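Local coordinates for protein uricase (Bacillus fastidiosus, PDB 4R8X) that catalyses the oxidation of urate to 5-hydroxyisourate, the first step of urate breakdown toward allantoin, at residues D[242-245]-D[246-250]; D[249-252]-D[253-257]; D[229-232]-D[233-237]; D[65-69]-D[70-74]. One frame throughout, in Å; residues are numbered along the deposited sequence.

Contact 1. Residues D[242-245]-D[246-250]; sequences KSIQ and HLIYH
The side chain of Lys242 lies across one face of the His246 imidazole. Lys242 CD sits 4.0 Å from the centroid of the His246 ring and only 8° off the ring normal, a CH-pi contact. Beyond the ring, Lys242 NZ continues to a salt bridge with Glu318. The same histidine is held at its edge nitrogen: His246 ND1 accepts from Lys242 N at 3.0 Å. That donor stands 33° out of the ring plane. The ring can turn back to this N-H because CG is anti to the backbone N (chi1 176°). These contacts surround the N-cap of helix 244-258. Ser243 is the N-cap residue, and Ser243 OG accepts from His246 N at 2.9 Å in a fairly straight bond. Its first torsion sets OG between the backbone N and the carbonyl carbon, facing the first turn. Regular helical bonding follows, with Leu247 N on Ser243 O at 2.9 Å. A leucine in place of His246 would probably leave Lys242 N without its acceptor and the loop before the helix freer to move. Ile244 CG2 and Ile248 CG2 meet at 4.2 Å on the side facing strands 198-208 and 262-271. Gln245, predicted to bind urate, packs on Gln299 and on Phe58 of a second subunit.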
loop_
_atom_site.group_PDB
_atom_site.type_symbol
_atom_site.label_atom_id
_atom_site.label_comp_id
_atom_site.label_asym_id
_atom_site.label_seq_id
_atom_site.Cartn_x
_atom_site.Cartn_y
_atom_site.Cartn_z
ATOM N N LYS D 242 30.649 11.901 -2.177
ATOM C CA LYS D 242 31.471 10.721 -2.418
ATOM C C LYS D 242 30.707 9.462 -2.027
ATOM O O LYS D 242 31.160 8.340 -2.261
ATOM C CB LYS D 242 32.757 10.808 -1.594
ATOM C CG LYS D 242 33.635 12.009 -1.917
ATOM C CD LYS D 242 34.683 12.216 -0.826
ATOM C CE LYS D 242 35.482 13.493 -1.045
ATOM N NZ LYS D 242 36.232 13.870 0.178
ATOM N N SER D 243 29.550 9.669 -1.410
ATOM C CA SER D 243 28.672 8.593 -0.974
ATOM C C SER D 243 27.484 9.244 -0.305
ATOM O O SER D 243 27.495 10.447 -0.050
ATOM C CB SER D 243 29.360 7.683 0.040
ATOM O OG SER D 243 29.806 8.431 1.155
ATOM N N ILE D 244 26.456 8.455 -0.026
ATOM C CA ILE D 244 25.343 8.958 0.763
ATOM C C ILE D 244 25.840 9.279 2.169
ATOM O O ILE D 244 25.429 10.276 2.766
ATOM C CB ILE D 244 24.189 7.951 0.819
ATOM C CG1 ILE D 244 23.609 7.740 -0.575
ATOM C CG2 ILE D 244 23.095 8.437 1.756
ATOM C CD1 ILE D 244 22.536 6.702 -0.604
ATOM N N GLN D 245 26.729 8.434 2.691
ATOM C CA GLN D 245 27.334 8.656 4.002
ATOM C C GLN D 245 27.953 10.042 4.074
ATOM O O GLN D 245 27.676 10.811 4.988
ATOM C CB GLN D 245 28.417 7.610 4.292
ATOM C CG GLN D 245 27.888 6.221 4.603
ATOM C CD GLN D 245 27.759 5.337 3.377
ATOM O OE1 GLN D 245 27.446 5.808 2.278
ATOM N NE2 GLN D 245 27.998 4.041 3.562
ATOM N N HIS D 246 28.791 10.346 3.089
ATOM C CA HIS D 246 29.455 11.635 2.988
ATOM C C HIS D 246 28.440 12.775 2.837
ATOM O O HIS D 246 28.541 13.804 3.499
ATOM C CB HIS D 246 30.436 11.581 1.814
ATOM C CG HIS D 246 31.130 12.875 1.528
ATOM N ND1 HIS D 246 30.953 13.565 0.348
ATOM C CD2 HIS D 246 32.014 13.598 2.259
ATOM C CE1 HIS D 246 31.697 14.657 0.364
ATOM N NE2 HIS D 246 32.349 14.701 1.513
ATOM N N LEU D 247 27.450 12.578 1.975
ATOM C CA LEU D 247 26.413 13.584 1.763
ATOM C C LEU D 247 25.682 13.985 3.043
ATOM O O LEU D 247 25.542 15.178 3.334
ATOM C CB LEU D 247 25.419 13.096 0.715
ATOM C CG LEU D 247 24.167 13.950 0.518
ATOM C CD1 LEU D 247 24.538 15.335 -0.010
ATOM C CD2 LEU D 247 23.219 13.242 -0.423
ATOM N N ILE D 248 25.231 13.003 3.815
ATOM C CA ILE D 248 24.416 13.325 4.972
ATOM C C ILE D 248 25.247 13.961 6.077
ATOM O O ILE D 248 24.733 14.766 6.855
ATOM C CB ILE D 248 23.576 12.127 5.479
ATOM C CG1 ILE D 248 24.455 10.945 5.882
ATOM C CG2 ILE D 248 22.574 11.706 4.408
ATOM C CD1 ILE D 248 23.658 9.821 6.525
ATOM N N TYR D 249 26.538 13.640 6.125
ATOM C CA TYR D 249 27.413 14.327 7.063
ATOM C C TYR D 249 27.388 15.830 6.777
ATOM O O TYR D 249 27.208 16.652 7.685
ATOM C CB TYR D 249 28.846 13.793 6.963
ATOM C CG TYR D 249 29.826 14.429 7.930
ATOM C CD1 TYR D 249 29.607 14.390 9.301
ATOM C CD2 TYR D 249 30.980 15.060 7.469
ATOM C CE1 TYR D 249 30.510 14.961 10.186
ATOM C CE2 TYR D 249 31.884 15.631 8.349
ATOM C CZ TYR D 249 31.640 15.580 9.704
ATOM O OH TYR D 249 32.531 16.145 10.588
ATOM N N HIS D 250 27.538 16.185 5.506
ATOM C CA HIS D 250 27.535 17.584 5.103
ATOM C C HIS D 250 26.179 18.272 5.204
ATOM O O HIS D 250 26.106 19.446 5.537
ATOM C CB HIS D 250 28.145 17.729 3.713
ATOM C CG HIS D 250 29.634 17.614 3.720
ATOM N ND1 HIS D 250 30.458 18.716 3.715
ATOM C CD2 HIS D 250 30.447 16.534 3.808
ATOM C CE1 HIS D 250 31.718 18.320 3.756
ATOM N NE2 HIS D 250 31.739 17.002 3.829
#

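Contact 2. Residues D[249-252]-D[253-257]; sequences YHIG and LTILD
This is a local contact between successive turns of helix 244-258, buried between the large antiparallel sheet, helix 225-238 and helix 305-312. The aromatic part of it is a CH-pi contact. Leu253 CD1 lies 3.9 Å from the centroid of the Tyr249 ring, 26° off the normal and displaced toward the rim. The ring atom nearest Leu253 CD1 is Tyr249 CE2, at 3.6 Å. The second methyl, CD2, approaches the phenol end near CZ and OH, and the leucine thus spreads both branches on the tyrosine. The hydroxyl of Tyr249 is hydrogen-bonded to Glu311, which helps to hold the far end of the ring. Leu253 CD1 also lies over a face of the His250 ring, more loosely, at 4.4 Å from His250 ND1.

On another side of the helix Ile251 and Ile255 lie side by side and point the same way. Ile251 CG2 meets Ile255 CD1 at 3.7 Å, and both residues pack on strand 262-271.

The polar centre is the carbonyl of His250. Thr254 N donates to His250 O at 3.1 Å, and Thr254 OG1 donates to the same oxygen at 2.8 Å. The two donors come from opposite faces of the carbonyl plane. OG1 is brought back to this carbonyl by lying beside its own backbone N (chi1 -53°). The hydroxyl hydrogen is therefore spent within the helix, and a buried threonine can present its CG2 methyl to helix 225-238.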
loop_
_atom_site.group_PDB
_atom_site.type_symbol
_atom_site.label_atom_id
_atom_site.label_comp_id
_atom_site.label_asym_id
_atom_site.label_seq_id
_atom_site.Cartn_x
_atom_site.Cartn_y
_atom_site.Cartn_z
ATOM N N TYR D 249 26.538 13.640 6.125
ATOM C CA TYR D 249 27.413 14.327 7.063
ATOM C C TYR D 249 27.388 15.830 6.777
ATOM O O TYR D 249 27.208 16.652 7.685
ATOM C CB TYR D 249 28.846 13.793 6.963
ATOM C CG TYR D 249 29.826 14.429 7.930
ATOM C CD1 TYR D 249 29.607 14.390 9.301
ATOM C CD2 TYR D 249 30.980 15.060 7.469
ATOM C CE1 TYR D 249 30.510 14.961 10.186
ATOM C CE2 TYR D 249 31.884 15.631 8.349
ATOM C CZ TYR D 249 31.640 15.580 9.704
ATOM O OH TYR D 249 32.531 16.145 10.588
ATOM N N HIS D 250 27.538 16.185 5.506
ATOM C CA HIS D 250 27.535 17.584 5.103
ATOM C C HIS D 250 26.179 18.272 5.204
ATOM O O HIS D 250 26.106 19.446 5.537
ATOM C CB HIS D 250 28.145 17.729 3.713
ATOM C CG HIS D 250 29.634 17.614 3.720
ATOM N ND1 HIS D 250 30.458 18.716 3.715
ATOM C CD2 HIS D 250 30.447 16.534 3.808
ATOM C CE1 HIS D 250 31.718 18.320 3.756
ATOM N NE2 HIS D 250 31.739 17.002 3.829
ATOM N N ILE D 251 25.102 17.546 4.935
ATOM C CA ILE D 251 23.787 18.102 5.176
ATOM C C ILE D 251 23.640 18.417 6.666
ATOM O O ILE D 251 23.175 19.500 7.043
ATOM C CB ILE D 251 22.674 17.149 4.711
ATOM C CG1 ILE D 251 22.694 17.015 3.179
ATOM C CG2 ILE D 251 21.326 17.660 5.203
ATOM C CD1 ILE D 251 21.761 15.925 2.625
ATOM N N GLY D 252 24.057 17.475 7.508
ATOM C CA GLY D 252 23.973 17.664 8.944
ATOM C C GLY D 252 24.788 18.847 9.435
ATOM O O GLY D 252 24.298 19.639 10.236
ATOM N N LEU D 253 26.026 18.958 8.963
ATOM C CA LEU D 253 26.882 20.090 9.334
ATOM C C LEU D 253 26.221 21.415 8.977
ATOM O O LEU D 253 26.275 22.373 9.748
ATOM C CB LEU D 253 28.243 20.000 8.625
ATOM C CG LEU D 253 29.185 18.861 9.017
ATOM C CD1 LEU D 253 30.391 18.847 8.081
ATOM C CD2 LEU D 253 29.629 18.965 10.475
ATOM N N THR D 254 25.631 21.473 7.788
ATOM C CA THR D 254 25.021 22.705 7.294
ATOM C C THR D 254 23.820 23.101 8.144
ATOM O O THR D 254 23.649 24.274 8.472
ATOM C CB THR D 254 24.618 22.590 5.806
ATOM O OG1 THR D 254 25.750 22.153 5.042
ATOM C CG2 THR D 254 24.172 23.939 5.275
ATOM N N ILE D 255 22.995 22.122 8.506
ATOM C CA ILE D 255 21.838 22.397 9.359
ATOM C C ILE D 255 22.296 22.933 10.724
ATOM O O ILE D 255 21.784 23.937 11.216
ATOM C CB ILE D 255 20.944 21.140 9.542
ATOM C CG1 ILE D 255 20.331 20.684 8.209
ATOM C CG2 ILE D 255 19.860 21.411 10.563
ATOM C CD1 ILE D 255 19.825 19.255 8.228
ATOM N N LEU D 256 23.272 22.261 11.325
ATOM C CA LEU D 256 23.843 22.707 12.593
ATOM C C LEU D 256 24.448 24.117 12.507
ATOM O O LEU D 256 24.359 24.907 13.457
ATOM C CB LEU D 256 24.877 21.691 13.067
ATOM C CG LEU D 256 24.288 20.327 13.438
ATOM C CD1 LEU D 256 25.361 19.262 13.640
ATOM C CD2 LEU D 256 23.397 20.425 14.674
ATOM N N ASP D 257 25.066 24.427 11.371
ATOM C CA ASP D 257 25.650 25.744 11.119
ATOM C C ASP D 257 24.582 26.837 11.089
ATOM O O ASP D 257 24.730 27.896 11.711
ATOM C CB ASP D 257 26.417 25.714 9.793
ATOM C CG ASP D 257 27.556 26.717 9.738
ATOM O OD1 ASP D 257 27.753 27.500 10.696
ATOM O OD2 ASP D 257 28.275 26.711 8.715
#

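Contact 3. Residues D[229-232]-D[233-237]; sequences RDIA and ASVFH
Ala233 N donates to Arg229 O at 3.0 Å, and Val235 N donates to Ile231 O at 2.9 Å. These are backbone hydrogen bonds of the i to i+4 kind, and they join the two halves of this stretch of helix 225-238. Phe236 N on Ala232 O continues the pattern.

One side chain adds to it. Ser234 OG donates to Asp230 O at 2.8 Å, while Ser234 N donates to that oxygen at 3.0 Å. The carbonyl is gripped from opposite faces of its plane, with the two donors about 30° out on their respective sides. The hydroxyl reaches back because it is anti to the carbonyl carbon and beside its own N (chi1 -64°). Ser234 OG is also hydrogen-bonded to Gly124 N of a third subunit.

The charged pair is between sequence neighbours. Arg229 NE forms a salt bridge to Asp230 OD1 at 2.9 Å, meeting the oxygen from above the carboxylate plane, 47° out of it. Each charge has a second partner: Arg229 NH1 pairs with Glu142, and Asp230 OD2 bonds to Ser31.

The apolar contact is lighter. Ile231 and Val235 run alongside each other in the same direction, their CG2 methyls 4.1 Å apart, and both touch helix 244-258. Ala232 packs on Ile204 of strand 198-208, and Ala233 packs on Ile121 of the third subunit. The arrangement is that of a helix packed on the antiparallel sheet of the uricase (tunnelling) fold, with one flank set in a subunit interface.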
loop_
_atom_site.group_PDB
_atom_site.type_symbol
_atom_site.label_atom_id
_atom_site.label_comp_id
_atom_site.label_asym_id
_atom_site.label_seq_id
_atom_site.Cartn_x
_atom_site.Cartn_y
_atom_site.Cartn_z
ATOM N N ARG D 229 14.476 20.751 4.956
ATOM C CA ARG D 229 14.299 20.130 3.644
ATOM C C ARG D 229 15.036 20.938 2.572
ATOM O O ARG D 229 15.732 20.379 1.719
ATOM C CB ARG D 229 12.801 20.020 3.336
ATOM C CG ARG D 229 12.424 19.323 2.033
ATOM C CD ARG D 229 12.288 20.310 0.875
ATOM N NE ARG D 229 11.528 21.501 1.245
ATOM C CZ ARG D 229 10.203 21.549 1.334
ATOM N NH1 ARG D 229 9.474 20.471 1.080
ATOM N NH2 ARG D 229 9.602 22.680 1.679
ATOM N N ASP D 230 14.883 22.258 2.611
ATOM C CA ASP D 230 15.562 23.129 1.655
ATOM C C ASP D 230 17.086 23.087 1.800
ATOM O O ASP D 230 17.798 23.155 0.797
ATOM C CB ASP D 230 15.056 24.565 1.760
ATOM C CG ASP D 230 13.629 24.721 1.269
ATOM O OD1 ASP D 230 13.121 23.805 0.578
ATOM O OD2 ASP D 230 13.021 25.765 1.582
ATOM N N ILE D 231 17.592 22.982 3.030
ATOM C CA ILE D 231 19.032 22.822 3.221
ATOM C C ILE D 231 19.498 21.507 2.592
ATOM O O ILE D 231 20.472 21.473 1.844
ATOM C CB ILE D 231 19.434 22.878 4.700
ATOM C CG1 ILE D 231 19.223 24.285 5.253
ATOM C CG2 ILE D 231 20.898 22.464 4.881
ATOM C CD1 ILE D 231 19.391 24.352 6.753
ATOM N N ALA D 232 18.803 20.424 2.898
ATOM C CA ALA D 232 19.131 19.123 2.311
ATOM C C ALA D 232 19.186 19.157 0.785
ATOM O O ALA D 232 20.136 18.661 0.183
ATOM C CB ALA D 232 18.132 18.071 2.772
ATOM N N ALA D 233 18.174 19.749 0.159
ATOM C CA ALA D 233 18.127 19.813 -1.290
ATOM C C ALA D 233 19.277 20.649 -1.838
ATOM O O ALA D 233 19.895 20.286 -2.838
ATOM C CB ALA D 233 16.798 20.377 -1.739
ATOM N N SER D 234 19.570 21.757 -1.163
ATOM C CA SER D 234 20.610 22.684 -1.599
ATOM C C SER D 234 21.996 22.058 -1.513
ATOM O O SER D 234 22.813 22.204 -2.422
ATOM C CB SER D 234 20.561 23.978 -0.779
ATOM O OG SER D 234 19.332 24.658 -0.995
ATOM N N VAL D 235 22.250 21.348 -0.424
ATOM C CA VAL D 235 23.525 20.669 -0.256
ATOM C C VAL D 235 23.670 19.536 -1.277
ATOM O O VAL D 235 24.721 19.387 -1.891
ATOM C CB VAL D 235 23.698 20.152 1.182
ATOM C CG1 VAL D 235 24.968 19.287 1.315
ATOM C CG2 VAL D 235 23.742 21.335 2.158
ATOM N N PHE D 236 22.604 18.767 -1.491
ATOM C CA PHE D 236 22.606 17.707 -2.508
ATOM C C PHE D 236 22.959 18.292 -3.884
ATOM O O PHE D 236 23.775 17.733 -4.629
ATOM C CB PHE D 236 21.234 17.021 -2.533
ATOM C CG PHE D 236 21.200 15.692 -3.259
ATOM C CD1 PHE D 236 22.343 14.917 -3.415
ATOM C CD2 PHE D 236 20.001 15.220 -3.787
ATOM C CE1 PHE D 236 22.289 13.691 -4.086
ATOM C CE2 PHE D 236 19.937 14.000 -4.456
ATOM C CZ PHE D 236 21.081 13.235 -4.609
ATOM N N HIS D 237 22.376 19.450 -4.195
ATOM C CA HIS D 237 22.623 20.137 -5.468
ATOM C C HIS D 237 24.072 20.572 -5.645
ATOM O O HIS D 237 24.658 20.364 -6.701
ATOM C CB HIS D 237 21.672 21.335 -5.588
ATOM C CG HIS D 237 21.988 22.278 -6.710
ATOM N ND1 HIS D 237 21.364 22.218 -7.939
ATOM C CD2 HIS D 237 22.826 23.340 -6.767
ATOM C CE1 HIS D 237 21.818 23.192 -8.708
ATOM N NE2 HIS D 237 22.704 23.889 -8.018
#

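Contact 4. Residues D[65-69]-D[70-74]; sequences LVVAT and DSMKN
The backbone passes from an extended course at Val67 and Ala68 into helix 69-82, with Ala68 at the N-cap position. Met72 N donates to Ala68 O at 3.1 Å, in the carbonyl plane, and Lys73 N follows on Thr69 O. Met72 carries most of the side-chain contact. Its chain is extended beyond CG and leads back along the first turn to the loop. Met72 CE comes within 3.4 Å of Val67 O, an oxygen hydrogen-bonded to Tyr7 OH, and lies 4.1 Å from Thr69 CG2. Nearer the backbone, Met72 CG meets Val67 CG1 at 4.0 Å, the two side chains crossing at a slant. The first torsion of Val67 (chi1 177°) turns CG1 toward Met72 CG and Ser71 CB. An alanine at Met72 is likely to leave a gap between Val67, Thr69 and the sheet beneath, since CG, SD and CE make these contacts. Ala68 CB rests 3.6 Å from Ser71 OG. Thr69 OG1 is hydrogen-bonded to Lys9 NZ. Further along, Lys73 NZ donates to Asn74 OD1 at 2.7 Å; its salt bridge to Asp70 OD1 is long, at 3.7 Å. The turn lies away from the predicted urate-binding residues. Met72 covers Tyr7 of strand 5-17 and Val47 and Leu49 of strand 40-50. Asn74 ND2 is hydrogen-bonded to Tyr187 O and Thr189 OG1 of a second subunit, and Val67 packs on Ile183 there, which places the start of helix 69-82 between its own sheet and a neighbouring chain.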
loop_
_atom_site.group_PDB
_atom_site.type_symbol
_atom_site.label_atom_id
_atom_site.label_comp_id
_atom_site.label_asym_id
_atom_site.label_seq_id
_atom_site.Cartn_x
_atom_site.Cartn_y
_atom_site.Cartn_z
ATOM N N LEU D 65 -9.887 3.018 36.247
ATOM C CA LEU D 65 -8.982 4.131 36.005
ATOM C C LEU D 65 -8.649 4.251 34.529
ATOM O O LEU D 65 -7.652 4.867 34.147
ATOM C CB LEU D 65 -7.703 3.969 36.826
ATOM C CG LEU D 65 -7.854 4.213 38.325
ATOM C CD1 LEU D 65 -6.519 4.013 39.032
ATOM C CD2 LEU D 65 -8.415 5.612 38.577
ATOM N N VAL D 66 -9.495 3.656 33.698
ATOM C CA VAL D 66 -9.260 3.662 32.265
ATOM C C VAL D 66 -10.004 4.805 31.581
ATOM O O VAL D 66 -11.233 4.830 31.548
ATOM C CB VAL D 66 -9.636 2.316 31.622
ATOM C CG1 VAL D 66 -9.498 2.388 30.099
ATOM C CG2 VAL D 66 -8.768 1.203 32.188
ATOM N N VAL D 67 -9.251 5.774 31.079
ATOM C CA VAL D 67 -9.800 6.752 30.155
ATOM C C VAL D 67 -10.073 5.998 28.854
ATOM O O VAL D 67 -9.179 5.334 28.317
ATOM C CB VAL D 67 -8.801 7.896 29.898
ATOM C CG1 VAL D 67 -9.360 8.885 28.876
ATOM C CG2 VAL D 67 -8.419 8.582 31.218
ATOM N N ALA D 68 -11.301 6.080 28.351
ATOM C CA ALA D 68 -11.668 5.358 27.131
ATOM C C ALA D 68 -10.882 5.921 25.949
ATOM O O ALA D 68 -10.653 7.127 25.880
ATOM C CB ALA D 68 -13.161 5.471 26.879
ATOM N N THR D 69 -10.438 5.056 25.038
ATOM C CA THR D 69 -9.640 5.535 23.903
ATOM C C THR D 69 -10.423 6.548 23.058
ATOM O O THR D 69 -9.862 7.537 22.569
ATOM C CB THR D 69 -9.049 4.382 23.026
ATOM O OG1 THR D 69 -10.103 3.680 22.356
ATOM C CG2 THR D 69 -8.220 3.415 23.877
ATOM N N ASP D 70 -11.726 6.325 22.917
ATOM C CA ASP D 70 -12.570 7.265 22.197
ATOM C C ASP D 70 -12.558 8.635 22.881
ATOM O O ASP D 70 -12.548 9.673 22.219
ATOM C CB ASP D 70 -13.988 6.718 22.086
ATOM C CG ASP D 70 -14.921 7.660 21.374
ATOM O OD1 ASP D 70 -14.906 7.670 20.130
ATOM O OD2 ASP D 70 -15.681 8.379 22.059
ATOM N N SER D 71 -12.542 8.633 24.210
ATOM C CA SER D 71 -12.439 9.876 24.962
ATOM C C SER D 71 -11.116 10.584 24.716
ATOM O O SER D 71 -11.065 11.810 24.680
ATOM C CB SER D 71 -12.623 9.608 26.456
ATOM O OG SER D 71 -13.878 9.008 26.686
ATOM N N MET D 72 -10.047 9.815 24.534
ATOM C CA MET D 72 -8.749 10.402 24.198
ATOM C C MET D 72 -8.801 11.125 22.867
ATOM O O MET D 72 -8.217 12.204 22.707
ATOM C CB MET D 72 -7.655 9.352 24.128
ATOM C CG MET D 72 -7.440 8.572 25.387
ATOM S SD MET D 72 -6.107 7.394 25.117
ATOM C CE MET D 72 -6.538 6.200 26.362
ATOM N N LYS D 73 -9.478 10.505 21.906
ATOM C CA LYS D 73 -9.660 11.094 20.598
ATOM C C LYS D 73 -10.401 12.428 20.712
ATOM O O LYS D 73 -9.975 13.427 20.141
ATOM C CB LYS D 73 -10.406 10.114 19.691
ATOM C CG LYS D 73 -10.916 10.718 18.391
ATOM C CD LYS D 73 -11.950 9.826 17.731
ATOM C CE LYS D 73 -13.213 9.702 18.577
ATOM N NZ LYS D 73 -14.093 10.896 18.559
ATOM N N ASN D 74 -11.490 12.448 21.481
ATOM C CA ASN D 74 -12.247 13.678 21.698
ATOM C C ASN D 74 -11.393 14.752 22.364
ATOM O O ASN D 74 -11.451 15.919 22.005
ATOM C CB ASN D 74 -13.489 13.422 22.564
ATOM C CG ASN D 74 -14.519 12.541 21.882
ATOM O OD1 ASN D 74 -14.573 12.469 20.657
ATOM N ND2 ASN D 74 -15.365 11.884 22.681
#

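Overall arrangement
Contacts 1 and 2 are consecutive parts of helix 244-258, with centres about 10 Å apart and Tyr249 and His250 in common. Contact 3 is on the preceding helix, 225-238, its centre about 12 Å from that of contact 1 and 10 Å from that of contact 2. The helices pack directly: Leu247 CD2 meets Phe236 CD1 at 3.5 Å, and Thr254 CG2 meets Ile231 CG2 at 3.6 Å. Contact 1 holds Gln245 of the predicted urate site, and the side chain of Ile244 is about 3 Å from that of Asn271, predicted to bind urate and O2. Contact 4 lies far off in the N-terminal part of the chain, its centre about 45 Å from that of contact 1. Contacts 1 and 4 each touch a second subunit.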